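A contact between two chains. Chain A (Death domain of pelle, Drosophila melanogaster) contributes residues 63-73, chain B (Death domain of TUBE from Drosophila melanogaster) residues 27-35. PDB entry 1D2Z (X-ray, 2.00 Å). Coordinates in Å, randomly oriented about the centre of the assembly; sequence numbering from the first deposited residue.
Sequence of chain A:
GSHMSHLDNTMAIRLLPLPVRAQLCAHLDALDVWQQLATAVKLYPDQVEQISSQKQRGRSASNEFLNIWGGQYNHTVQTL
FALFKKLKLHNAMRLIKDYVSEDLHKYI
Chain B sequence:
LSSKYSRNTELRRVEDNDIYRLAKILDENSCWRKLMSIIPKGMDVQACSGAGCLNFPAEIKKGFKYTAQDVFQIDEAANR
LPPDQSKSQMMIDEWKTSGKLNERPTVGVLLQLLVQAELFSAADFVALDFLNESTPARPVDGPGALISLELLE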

# COMPACT_ATOMS: atom_id res chain seq x y z
N ASN A 63 14.52 8.15 2.94
CA ASN A 63 14.15 7.39 1.74
C ASN A 63 13.27 6.21 2.15
O ASN A 63 12.31 5.87 1.45
CB ASN A 63 15.38 6.88 1.00
CG ASN A 63 15.02 6.09 -0.24
OD1 ASN A 63 14.34 6.59 -1.14
ND2 ASN A 63 15.45 4.83 -0.28
N GLU A 64 13.62 5.58 3.27
CA GLU A 64 12.85 4.44 3.77
C GLU A 64 11.46 4.92 4.18
O GLU A 64 10.47 4.22 3.98
CB GLU A 64 13.58 3.78 4.95
CG GLU A 64 12.98 2.43 5.35
CD GLU A 64 12.94 1.43 4.20
OE1 GLU A 64 13.85 1.45 3.34
OE2 GLU A 64 11.98 0.64 4.14
N PHE A 65 11.39 6.11 4.78
CA PHE A 65 10.10 6.67 5.17
C PHE A 65 9.26 6.85 3.90
O PHE A 65 8.07 6.50 3.89
CB PHE A 65 10.27 8.02 5.89
CG PHE A 65 8.98 8.78 6.07
CD1 PHE A 65 8.10 8.45 7.09
CD2 PHE A 65 8.62 9.79 5.17
CE1 PHE A 65 6.88 9.11 7.22
CE2 PHE A 65 7.41 10.45 5.29
CZ PHE A 65 6.53 10.11 6.32
N LEU A 66 9.86 7.38 2.83
CA LEU A 66 9.12 7.56 1.58
C LEU A 66 8.70 6.21 1.00
O LEU A 66 7.62 6.10 0.43
CB LEU A 66 9.95 8.33 0.55
CG LEU A 66 10.26 9.80 0.83
CD1 LEU A 66 11.05 10.39 -0.34
CD2 LEU A 66 8.97 10.58 1.04
N ASN A 67 9.57 5.21 1.14
CA ASN A 67 9.27 3.86 0.64
C ASN A 67 8.02 3.31 1.32
O ASN A 67 7.15 2.73 0.67
CB ASN A 67 10.45 2.91 0.88
CG ASN A 67 11.58 3.08 -0.14
OD1 ASN A 67 11.39 3.63 -1.22
ND2 ASN A 67 12.76 2.59 0.20
N ILE A 68 7.93 3.51 2.63
CA ILE A 68 6.78 3.03 3.41
C ILE A 68 5.52 3.87 3.21
O ILE A 68 4.49 3.37 2.74
CB ILE A 68 7.13 2.96 4.93
CG1 ILE A 68 8.24 1.94 5.16
CG2 ILE A 68 5.89 2.58 5.75
CD1 ILE A 68 8.88 1.99 6.54
N TRP A 69 5.61 5.15 3.54
CA TRP A 69 4.47 6.06 3.44
C TRP A 69 4.00 6.28 2.00
O TRP A 69 2.80 6.26 1.72
CB TRP A 69 4.82 7.38 4.13
CG TRP A 69 3.65 8.27 4.39
CD1 TRP A 69 2.53 7.98 5.13
CD2 TRP A 69 3.48 9.61 3.92
NE1 TRP A 69 1.68 9.05 5.15
CE2 TRP A 69 2.23 10.07 4.41
CE3 TRP A 69 4.25 10.47 3.12
CZ2 TRP A 69 1.75 11.35 4.14
CZ3 TRP A 69 3.77 11.75 2.85
CH2 TRP A 69 2.53 12.17 3.36
N GLY A 70 4.94 6.46 1.08
CA GLY A 70 4.57 6.66 -0.31
C GLY A 70 4.23 5.35 -1.00
O GLY A 70 3.25 5.27 -1.74
N GLY A 71 5.02 4.32 -0.73
CA GLY A 71 4.80 3.03 -1.35
C GLY A 71 3.49 2.36 -1.00
O GLY A 71 2.63 2.17 -1.86
N GLN A 72 3.31 2.00 0.27
CA GLN A 72 2.09 1.33 0.68
C GLN A 72 0.81 2.16 0.58
O GLN A 72 -0.22 1.66 0.13
CB GLN A 72 2.21 0.77 2.10
CG GLN A 72 0.94 0.07 2.57
CD GLN A 72 1.00 -0.40 4.00
OE1 GLN A 72 2.05 -0.85 4.49
NE2 GLN A 72 -0.13 -0.32 4.69
N TYR A 73 0.87 3.41 1.01
CA TYR A 73 -0.31 4.27 1.01
C TYR A 73 -0.57 5.06 -0.26
O TYR A 73 -1.54 5.81 -0.34
CB TYR A 73 -0.30 5.17 2.24
CG TYR A 73 -0.06 4.38 3.51
CD1 TYR A 73 -1.10 3.71 4.15
CD2 TYR A 73 1.22 4.24 4.03
CE1 TYR A 73 -0.88 2.93 5.27
CE2 TYR A 73 1.47 3.46 5.16
CZ TYR A 73 0.40 2.81 5.77
OH TYR A 73 0.61 2.06 6.90
N ASP B 27 4.46 -6.89 -3.09
CA ASP B 27 5.80 -7.33 -2.70
C ASP B 27 6.51 -6.23 -1.93
O ASP B 27 7.33 -6.52 -1.06
CB ASP B 27 6.64 -7.72 -3.92
CG ASP B 27 6.30 -9.11 -4.45
OD1 ASP B 27 5.87 -9.97 -3.64
OD2 ASP B 27 6.46 -9.34 -5.66
N GLU B 28 6.21 -4.97 -2.25
CA GLU B 28 6.83 -3.84 -1.57
C GLU B 28 6.46 -3.83 -0.09
O GLU B 28 5.30 -4.01 0.27
CB GLU B 28 6.42 -2.52 -2.21
CG GLU B 28 6.96 -2.32 -3.61
CD GLU B 28 6.74 -0.90 -4.14
OE1 GLU B 28 6.80 0.06 -3.34
OE2 GLU B 28 6.53 -0.76 -5.36
N ASN B 29 7.48 -3.67 0.76
CA ASN B 29 7.31 -3.63 2.21
C ASN B 29 6.63 -4.90 2.73
O ASN B 29 6.00 -4.90 3.79
CB ASN B 29 6.52 -2.37 2.61
CG ASN B 29 7.18 -1.07 2.12
OD1 ASN B 29 8.36 -0.82 2.39
ND2 ASN B 29 6.43 -0.25 1.38
N SER B 30 6.77 -5.99 1.97
CA SER B 30 6.20 -7.29 2.31
C SER B 30 4.72 -7.20 2.69
O SER B 30 4.25 -7.91 3.57
CB SER B 30 7.00 -7.90 3.47
OG SER B 30 8.39 -7.91 3.19
N CYS B 31 3.98 -6.33 2.00
CA CYS B 31 2.56 -6.15 2.28
C CYS B 31 1.68 -7.38 2.07
O CYS B 31 0.58 -7.45 2.63
CB CYS B 31 1.99 -4.96 1.50
SG CYS B 31 2.51 -3.36 2.17
N TRP B 32 2.16 -8.35 1.30
CA TRP B 32 1.40 -9.57 1.06
C TRP B 32 1.12 -10.27 2.39
O TRP B 32 0.08 -10.90 2.56
CB TRP B 32 2.14 -10.51 0.10
CG TRP B 32 3.48 -10.96 0.59
CD1 TRP B 32 4.67 -10.34 0.39
CD2 TRP B 32 3.77 -12.15 1.34
NE1 TRP B 32 5.69 -11.06 0.96
CE2 TRP B 32 5.16 -12.18 1.55
CE3 TRP B 32 2.98 -13.19 1.85
CZ2 TRP B 32 5.79 -13.21 2.26
CZ3 TRP B 32 3.61 -14.22 2.56
CH2 TRP B 32 5.01 -14.22 2.75
N ARG B 33 2.06 -10.14 3.33
CA ARG B 33 1.90 -10.74 4.65
C ARG B 33 0.71 -10.14 5.39
O ARG B 33 -0.06 -10.86 6.03
CB ARG B 33 3.17 -10.58 5.50
CG ARG B 33 4.39 -11.27 4.94
CD ARG B 33 5.49 -11.39 5.99
NE ARG B 33 6.73 -11.87 5.39
CZ ARG B 33 7.87 -11.19 5.39
NH1 ARG B 33 7.95 -10.00 5.97
NH2 ARG B 33 8.93 -11.67 4.75
N LYS B 34 0.55 -8.82 5.28
CA LYS B 34 -0.54 -8.13 5.94
C LYS B 34 -1.89 -8.58 5.39
O LYS B 34 -2.84 -8.79 6.15
CB LYS B 34 -0.38 -6.62 5.79
CG LYS B 34 0.93 -6.09 6.34
CD LYS B 34 1.02 -4.58 6.17
CE LYS B 34 2.37 -4.06 6.61
NZ LYS B 34 2.41 -2.58 6.61
N LEU B 35 -1.98 -8.71 4.07
CA LEU B 35 -3.22 -9.16 3.43
C LEU B 35 -3.52 -10.61 3.81
O LEU B 35 -4.62 -10.93 4.27
CB LEU B 35 -3.12 -9.04 1.91
CG LEU B 35 -4.21 -9.71 1.05
CD1 LEU B 35 -5.58 -9.12 1.34
CD2 LEU B 35 -3.86 -9.57 -0.42

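The pelle stretch is helical and the Tube stretch is a turn leading into a helix, so the contact sets a bend of one chain against the side of a helix in the other. The CA atoms come nearest at Ile A68 and Asn B29, 6.8 Å apart, and at Gly A71 and Glu B28, 7.2 Å apart. Within the pelle helix a wider pi-type turn spans 67-72, and there Gly A71 N gives only weak hydrogen bonds, to Leu A66 O (3.4 Å) and to Asn A67 O (3.0 Å). In Tube, Asn B29 and Ser B30 both take positive phi as the chain turns, and Cys B31 N closes the turn on Glu B28 O at 3.2 Å.

The side chain of Asn B29 uses this backbone directly. Its ND2 donates to Asn A67 O at 3.1 Å, with a nearly straight angle of 162°, so a carbonyl held only weakly by Gly A71 N gains a second donor from the partner chain. The same amide lies against the helix backbone, with ND2 3.9 Å from Ile A68 CA, while OD1 sits 3.9 Å from Ile A68 CG1 and is bonded elsewhere in the structure. Gly A71 leaves room here: an ideal CB would point toward Tube, tight against Glu B28 OE1 at 3.2 Å, and would clash outright with Asn A67 O in its own helix, 2.1 Å from that ideal CB.

The second hydrogen bond joins two longer side chains. The CA-to-CB bond of Gln A72 points sideways to the Tube stretch, but with chi1 and chi2 both t its end comes nearer and brings OE1 within 2.8 Å of Lys B34 NZ, which donates to it from an all-t chain beyond chi1. Cys B31 SG packs 3.4 Å from the same OE1. The rule is economical: a short amide reads the backbone, while two extended side chains meet beside it.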